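Local coordinates for hypothetical protein MG027 (Mycoplasma genitalium, PDB 1Q8C) that is of unknown function but shares the all-helical architecture of NusB proteins, which suggests, without proving, a related role, at residues Q57-I60 with V61-F64; L110-Q113 with K114-T118. All coordinates share one frame; numbering follows the deposited sequence.

Interaction 1 (57-60 with 61-64) lies near the start of helix 55-81, and interaction 2 (110-113 with 114-118) at the end of helix 100-116. These are consecutive helices of an all-helical, NusB-like chain, and the connection between them is partly unmodelled. Although far apart in sequence, with interaction 1 first, the two sites have centres about 9 Å apart and touch directly. Phe64 CB comes within 3.2 Å of Ser111 OG, and Leu59 O lies 3.5 Å from Ala115 CB. Two single-helix contacts thus form part of one helix-helix interface, which joins the first turns of one helix to the last turns of the next.

Interaction 1 (Q57-I60 with V61-F64); sequences QKLI and VKAF. With NA (sodium ion), chain K.
The ring of Phe64 presents an edge to Val61 O, which lies in the ring plane, and Phe64 CB sits 3.5 Å from Ile60 O. With CG anti to the backbone N (chi1 163°), the ring swings away from residues 57-60; the Phe64 side chain touches Ile25 and Leu28 of helix 14-28 and Ser111 of helix 100-116. This is the regular alpha-helical repeat near the start of helix 55-81: the N-H groups of Val61, Lys62, Ala63 and Phe64 bond to the carbonyls of Gln57, Lys58, Leu59 and Ile60. The Phe64 N to Ile60 O bond is short, at 2.9 Å, and nearly straight. The bond from Lys62 N to Lys58 O, 3.1 Å long, bends to 138° at the hydrogen, clearly more than the other three. Lys58 O has a second partner, a sodium ion at 2.8 Å, which also holds a water. Val61 CG1 lies 4.0 Å from the ion and gives it a nonpolar neighbour, while Val61 CG2 sits 3.5 Å from Gln57 O. Buried Ile60 faces helix 100-116, and Val61 meets Phe43 of helix 36-45. Lys58 O therefore serves the helix and the cation together; the ion probably polarises this carbonyl, and the extra bend at the Lys62 hydrogen is consistent with the oxygen being shared.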
ATOM      1  N   GLN A  57       6.742  10.705   1.319  1.00 43.49           N
ATOM      2  CA  GLN A  57       5.375  10.182   1.396  1.00 43.50           C
ATOM      3  C   GLN A  57       4.495  10.654   0.207  1.00 43.70           C
ATOM      4  O   GLN A  57       3.674   9.906  -0.309  1.00 44.03           O
ATOM      5  CB  GLN A  57       4.728  10.655   2.705  1.00 43.39           C
ATOM      6  CG  GLN A  57       5.260  10.011   3.970  1.00 42.77           C
ATOM      7  CD  GLN A  57       4.723  10.661   5.217  1.00 43.15           C
ATOM      8  OE1 GLN A  57       4.015  10.036   5.986  1.00 44.56           O
ATOM      9  NE2 GLN A  57       5.050  11.914   5.415  1.00 43.05           N
ATOM     10  N   LYS A  58       4.665  11.914  -0.176  1.00 43.64           N
ATOM     11  CA  LYS A  58       3.944  12.526  -1.291  1.00 44.03           C
ATOM     12  C   LYS A  58       4.293  11.868  -2.613  1.00 43.93           C
ATOM     13  O   LYS A  58       3.473  11.858  -3.540  1.00 44.32           O
ATOM     14  CB  LYS A  58       4.284  14.036  -1.372  1.00 44.15           C
ATOM     15  CG  LYS A  58       3.551  14.900  -0.317  1.00 44.85           C
ATOM     16  CD  LYS A  58       4.218  16.291  -0.130  1.00 44.77           C
ATOM     17  CE  LYS A  58       3.605  17.059   1.039  1.00 44.82           C
ATOM     18  NZ  LYS A  58       4.080  18.493   1.172  1.00 44.71           N
ATOM     19  N   LEU A  59       5.497  11.314  -2.711  1.00 43.68           N
ATOM     20  CA  LEU A  59       5.888  10.631  -3.953  1.00 43.94           C
ATOM     21  C   LEU A  59       5.205   9.256  -4.021  1.00 43.93           C
ATOM     22  O   LEU A  59       4.851   8.808  -5.101  1.00 43.87           O
ATOM     23  CB  LEU A  59       7.403  10.484  -4.062  1.00 43.92           C
ATOM     24  CG  LEU A  59       8.279  10.945  -5.249  1.00 45.08           C
ATOM     25  CD1 LEU A  59       9.107   9.761  -5.781  1.00 44.80           C
ATOM     26  CD2 LEU A  59       7.543  11.701  -6.396  1.00 44.75           C
ATOM     27  N   ILE A  60       5.014   8.607  -2.877  1.00 43.56           N
ATOM     28  CA  ILE A  60       4.281   7.327  -2.814  1.00 43.56           C
ATOM     29  C   ILE A  60       2.821   7.546  -3.234  1.00 43.70           C
ATOM     30  O   ILE A  60       2.268   6.780  -4.013  1.00 44.20           O
ATOM     31  CB  ILE A  60       4.348   6.701  -1.367  1.00 43.22           C
ATOM     32  CG1 ILE A  60       5.784   6.303  -1.035  1.00 43.72           C
ATOM     33  CG2 ILE A  60       3.421   5.452  -1.233  1.00 43.25           C
ATOM     34  CD1 ILE A  60       6.043   5.913   0.433  1.00 43.58           C
ATOM     35  N   VAL A  61       2.203   8.590  -2.699  1.00 43.86           N
ATOM     36  CA  VAL A  61       0.803   8.894  -2.965  1.00 43.85           C
ATOM     37  C   VAL A  61       0.584   9.307  -4.421  1.00 43.63           C
ATOM     38  O   VAL A  61      -0.478   9.090  -4.994  1.00 43.62           O
ATOM     39  CB  VAL A  61       0.319   9.994  -2.014  1.00 43.94           C
ATOM     40  CG1 VAL A  61      -1.032  10.605  -2.483  1.00 44.56           C
ATOM     41  CG2 VAL A  61       0.238   9.418  -0.603  1.00 43.71           C
ATOM     42  N   LYS A  62       1.604   9.895  -5.008  1.00 43.72           N
ATOM     43  CA  LYS A  62       1.584  10.285  -6.394  1.00 44.07           C
ATOM     44  C   LYS A  62       1.608   9.025  -7.289  1.00 43.94           C
ATOM     45  O   LYS A  62       0.844   8.937  -8.244  1.00 44.42           O
ATOM     46  CB  LYS A  62       2.757  11.246  -6.690  1.00 44.19           C
ATOM     47  CG  LYS A  62       3.030  11.539  -8.186  1.00 44.57           C
ATOM     48  CD  LYS A  62       3.757  12.884  -8.418  1.00 45.47           C
ATOM     49  CE  LYS A  62       3.487  13.467  -9.822  1.00 45.50           C
ATOM     50  NZ  LYS A  62       4.347  12.917 -10.913  1.00 46.48           N
ATOM     51  N   ALA A  63       2.475   8.072  -6.981  1.00 43.54           N
ATOM     52  CA  ALA A  63       2.543   6.814  -7.717  1.00 43.04           C
ATOM     53  C   ALA A  63       1.216   6.052  -7.579  1.00 42.94           C
ATOM     54  O   ALA A  63       0.699   5.504  -8.561  1.00 42.52           O
ATOM     55  CB  ALA A  63       3.702   5.989  -7.213  1.00 43.36           C
ATOM     56  N   PHE A  64       0.671   6.034  -6.360  1.00 42.83           N
ATOM     57  CA  PHE A  64      -0.637   5.427  -6.056  1.00 43.07           C
ATOM     58  C   PHE A  64      -1.769   6.052  -6.900  1.00 43.26           C
ATOM     59  O   PHE A  64      -2.598   5.344  -7.470  1.00 42.80           O
ATOM     60  CB  PHE A  64      -0.966   5.625  -4.565  1.00 43.16           C
ATOM     61  CG  PHE A  64      -2.403   5.422  -4.230  1.00 43.19           C
ATOM     62  CD1 PHE A  64      -2.925   4.150  -4.091  1.00 43.86           C
ATOM     63  CD2 PHE A  64      -3.241   6.495  -4.073  1.00 43.78           C
ATOM     64  CE1 PHE A  64      -4.258   3.978  -3.804  1.00 45.08           C
ATOM     65  CE2 PHE A  64      -4.576   6.328  -3.788  1.00 43.22           C
ATOM     66  CZ  PHE A  64      -5.082   5.081  -3.649  1.00 44.80           C
TER
HETATM   67 NA    NA K 161       1.306  13.544  -3.817  1.00 55.13          NA
HETATM   68  O   HOH W   1       0.484  15.266  -2.236  1.00 49.93           O

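Interaction 2 (L110-Q113 with K114-T118); sequences LSEQ and KAHNT
Glu112 and Thr118 cross obliquely at the C-terminal end of helix 100-116 in this NusB-like all-helical fold, where a carboxylate inside the helix catches the hydroxyl of a residue just beyond it. The helix is closed by Asn117, the first residue to leave helical backbone angles; its positive phi (64°), a left-handed backbone, turns the chain so that the Thr118 CB points back toward the last turn. Glu112 reaches out as an extended chain, CG opposite the backbone N across the CA-CB bond (chi1 175°). Thr118 OG1 donates to Glu112 OE1 over 2.6 Å, meeting the anti side of the carboxylate from 28° outside its plane. Thr118 OG1 is also 3.3 Å from Glu112 CG, close to the stem it crosses. Since Glu112 OE2 forms a salt bridge with Arg18 NE, both oxygens of this buried group are occupied, which probably favours its charged form and restrains its rotation. Leu123 of helix 120-133 touches the side chains of Glu112, Gln113 and Thr118. Gln113 CG lies 3.8 Å from Thr118 O, a packing contact. The His116 ring carries Ala115 CB over one face, 3.9 Å above the plane and shifted toward the rim. It stacks with Trp56, and its NE2 is hydrogen-bonded to Trp56 O, which ties this end to helix 55-81. In the backbone, Glu112 O takes a good bond from His116 N at 2.8 Å and a weak one from Asn117 N. Asn117 N also makes a weak, bent bond to Gln113 O, and Asn117 CA supplies a CA-H...O contact to that same oxygen at 3.1 Å.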
ATOM      1  N   LEU A 110       3.088  -1.500  -3.301  1.00 43.38           N
ATOM      2  CA  LEU A 110       3.158  -1.342  -4.751  1.00 43.28           C
ATOM      3  C   LEU A 110       3.513   0.088  -5.117  1.00 43.28           C
ATOM      4  O   LEU A 110       4.321   0.328  -6.007  1.00 43.15           O
ATOM      5  CB  LEU A 110       1.805  -1.665  -5.390  1.00 43.42           C
ATOM      6  CG  LEU A 110       1.295  -3.102  -5.261  1.00 42.92           C
ATOM      7  CD1 LEU A 110      -0.092  -3.286  -5.844  1.00 43.07           C
ATOM      8  CD2 LEU A 110       2.245  -4.000  -5.975  1.00 43.67           C
ATOM      9  N   SER A 111       2.884   1.035  -4.431  1.00 43.42           N
ATOM     10  CA  SER A 111       3.083   2.451  -4.709  1.00 43.38           C
ATOM     11  C   SER A 111       4.494   2.844  -4.358  1.00 43.69           C
ATOM     12  O   SER A 111       5.098   3.635  -5.066  1.00 43.44           O
ATOM     13  CB  SER A 111       2.098   3.311  -3.908  1.00 43.77           C
ATOM     14  OG  SER A 111       0.760   2.950  -4.196  1.00 43.48           O
ATOM     15  N   GLU A 112       5.026   2.246  -3.288  1.00 44.09           N
ATOM     16  CA  GLU A 112       6.333   2.607  -2.783  1.00 44.16           C
ATOM     17  C   GLU A 112       7.429   1.998  -3.625  1.00 44.39           C
ATOM     18  O   GLU A 112       8.461   2.617  -3.859  1.00 44.15           O
ATOM     19  CB  GLU A 112       6.516   2.191  -1.311  1.00 44.48           C
ATOM     20  CG  GLU A 112       7.941   2.464  -0.839  1.00 44.23           C
ATOM     21  CD  GLU A 112       8.230   2.170   0.625  1.00 45.11           C
ATOM     22  OE1 GLU A 112       9.429   2.250   0.975  1.00 43.09           O
ATOM     23  OE2 GLU A 112       7.296   1.884   1.413  1.00 46.17           O
ATOM     24  N   GLN A 113       7.238   0.767  -4.066  1.00 44.54           N
ATOM     25  CA  GLN A 113       8.248   0.170  -4.909  1.00 44.36           C
ATOM     26  C   GLN A 113       8.338   0.946  -6.206  1.00 44.54           C
ATOM     27  O   GLN A 113       9.413   1.085  -6.777  1.00 44.82           O
ATOM     28  CB  GLN A 113       7.953  -1.290  -5.193  1.00 44.28           C
ATOM     29  CG  GLN A 113       9.098  -1.917  -5.958  1.00 44.22           C
ATOM     30  CD  GLN A 113       9.081  -3.427  -5.930  1.00 43.60           C
ATOM     31  OE1 GLN A 113       9.973  -4.040  -5.367  1.00 44.06           O
ATOM     32  NE2 GLN A 113       8.094  -4.021  -6.563  1.00 42.26           N
ATOM     33  N   LYS A 114       7.193   1.435  -6.670  1.00 44.70           N
ATOM     34  CA  LYS A 114       7.123   2.239  -7.885  1.00 44.69           C
ATOM     35  C   LYS A 114       7.820   3.595  -7.706  1.00 44.33           C
ATOM     36  O   LYS A 114       8.587   4.019  -8.548  1.00 44.46           O
ATOM     37  CB  LYS A 114       5.647   2.461  -8.273  1.00 44.80           C
ATOM     38  CG  LYS A 114       5.426   3.340  -9.509  1.00 45.25           C
ATOM     39  CD  LYS A 114       5.827   2.614 -10.772  1.00 45.60           C
ATOM     40  CE  LYS A 114       4.810   2.796 -11.878  1.00 47.11           C
ATOM     41  NZ  LYS A 114       3.738   1.735 -11.879  1.00 48.85           N
ATOM     42  N   ALA A 115       7.554   4.281  -6.600  1.00 44.24           N
ATOM     43  CA  ALA A 115       8.091   5.635  -6.401  1.00 43.83           C
ATOM     44  C   ALA A 115       9.572   5.642  -5.992  1.00 43.53           C
ATOM     45  O   ALA A 115      10.379   6.442  -6.469  1.00 42.93           O
ATOM     46  CB  ALA A 115       7.268   6.339  -5.354  1.00 43.90           C
ATOM     47  N   HIS A 116       9.918   4.732  -5.094  1.00 43.32           N
ATOM     48  CA  HIS A 116      11.210   4.744  -4.429  1.00 43.32           C
ATOM     49  C   HIS A 116      12.082   3.519  -4.699  1.00 43.18           C
ATOM     50  O   HIS A 116      13.241   3.505  -4.327  1.00 43.39           O
ATOM     51  CB  HIS A 116      10.978   4.894  -2.945  1.00 43.10           C
ATOM     52  CG  HIS A 116      10.331   6.187  -2.581  1.00 43.11           C
ATOM     53  ND1 HIS A 116      10.893   7.408  -2.888  1.00 43.30           N
ATOM     54  CD2 HIS A 116       9.168   6.457  -1.941  1.00 42.62           C
ATOM     55  CE1 HIS A 116      10.118   8.374  -2.430  1.00 42.35           C
ATOM     56  NE2 HIS A 116       9.068   7.824  -1.843  1.00 40.93           N
ATOM     57  N   ASN A 117      11.518   2.500  -5.337  1.00 43.23           N
ATOM     58  CA  ASN A 117      12.277   1.307  -5.715  1.00 43.31           C
ATOM     59  C   ASN A 117      12.797   0.562  -4.479  1.00 43.09           C
ATOM     60  O   ASN A 117      13.845  -0.053  -4.518  1.00 42.63           O
ATOM     61  CB  ASN A 117      13.415   1.668  -6.684  1.00 42.98           C
ATOM     62  CG  ASN A 117      12.900   2.177  -8.022  1.00 43.33           C
ATOM     63  OD1 ASN A 117      13.172   3.313  -8.422  1.00 42.91           O
ATOM     64  ND2 ASN A 117      12.158   1.329  -8.729  1.00 42.83           N
ATOM     65  N   THR A 118      12.043   0.641  -3.387  1.00 43.22           N
ATOM     66  CA  THR A 118      12.406  -0.034  -2.160  1.00 43.84           C
ATOM     67  C   THR A 118      12.520  -1.528  -2.450  1.00 43.64           C
ATOM     68  O   THR A 118      11.727  -2.034  -3.221  1.00 43.75           O
ATOM     69  CB  THR A 118      11.315   0.193  -1.118  1.00 43.73           C
ATOM     70  OG1 THR A 118      11.173   1.592  -0.877  1.00 44.80           O
ATOM     71  CG2 THR A 118      11.727  -0.390   0.214  1.00 44.96           C
TER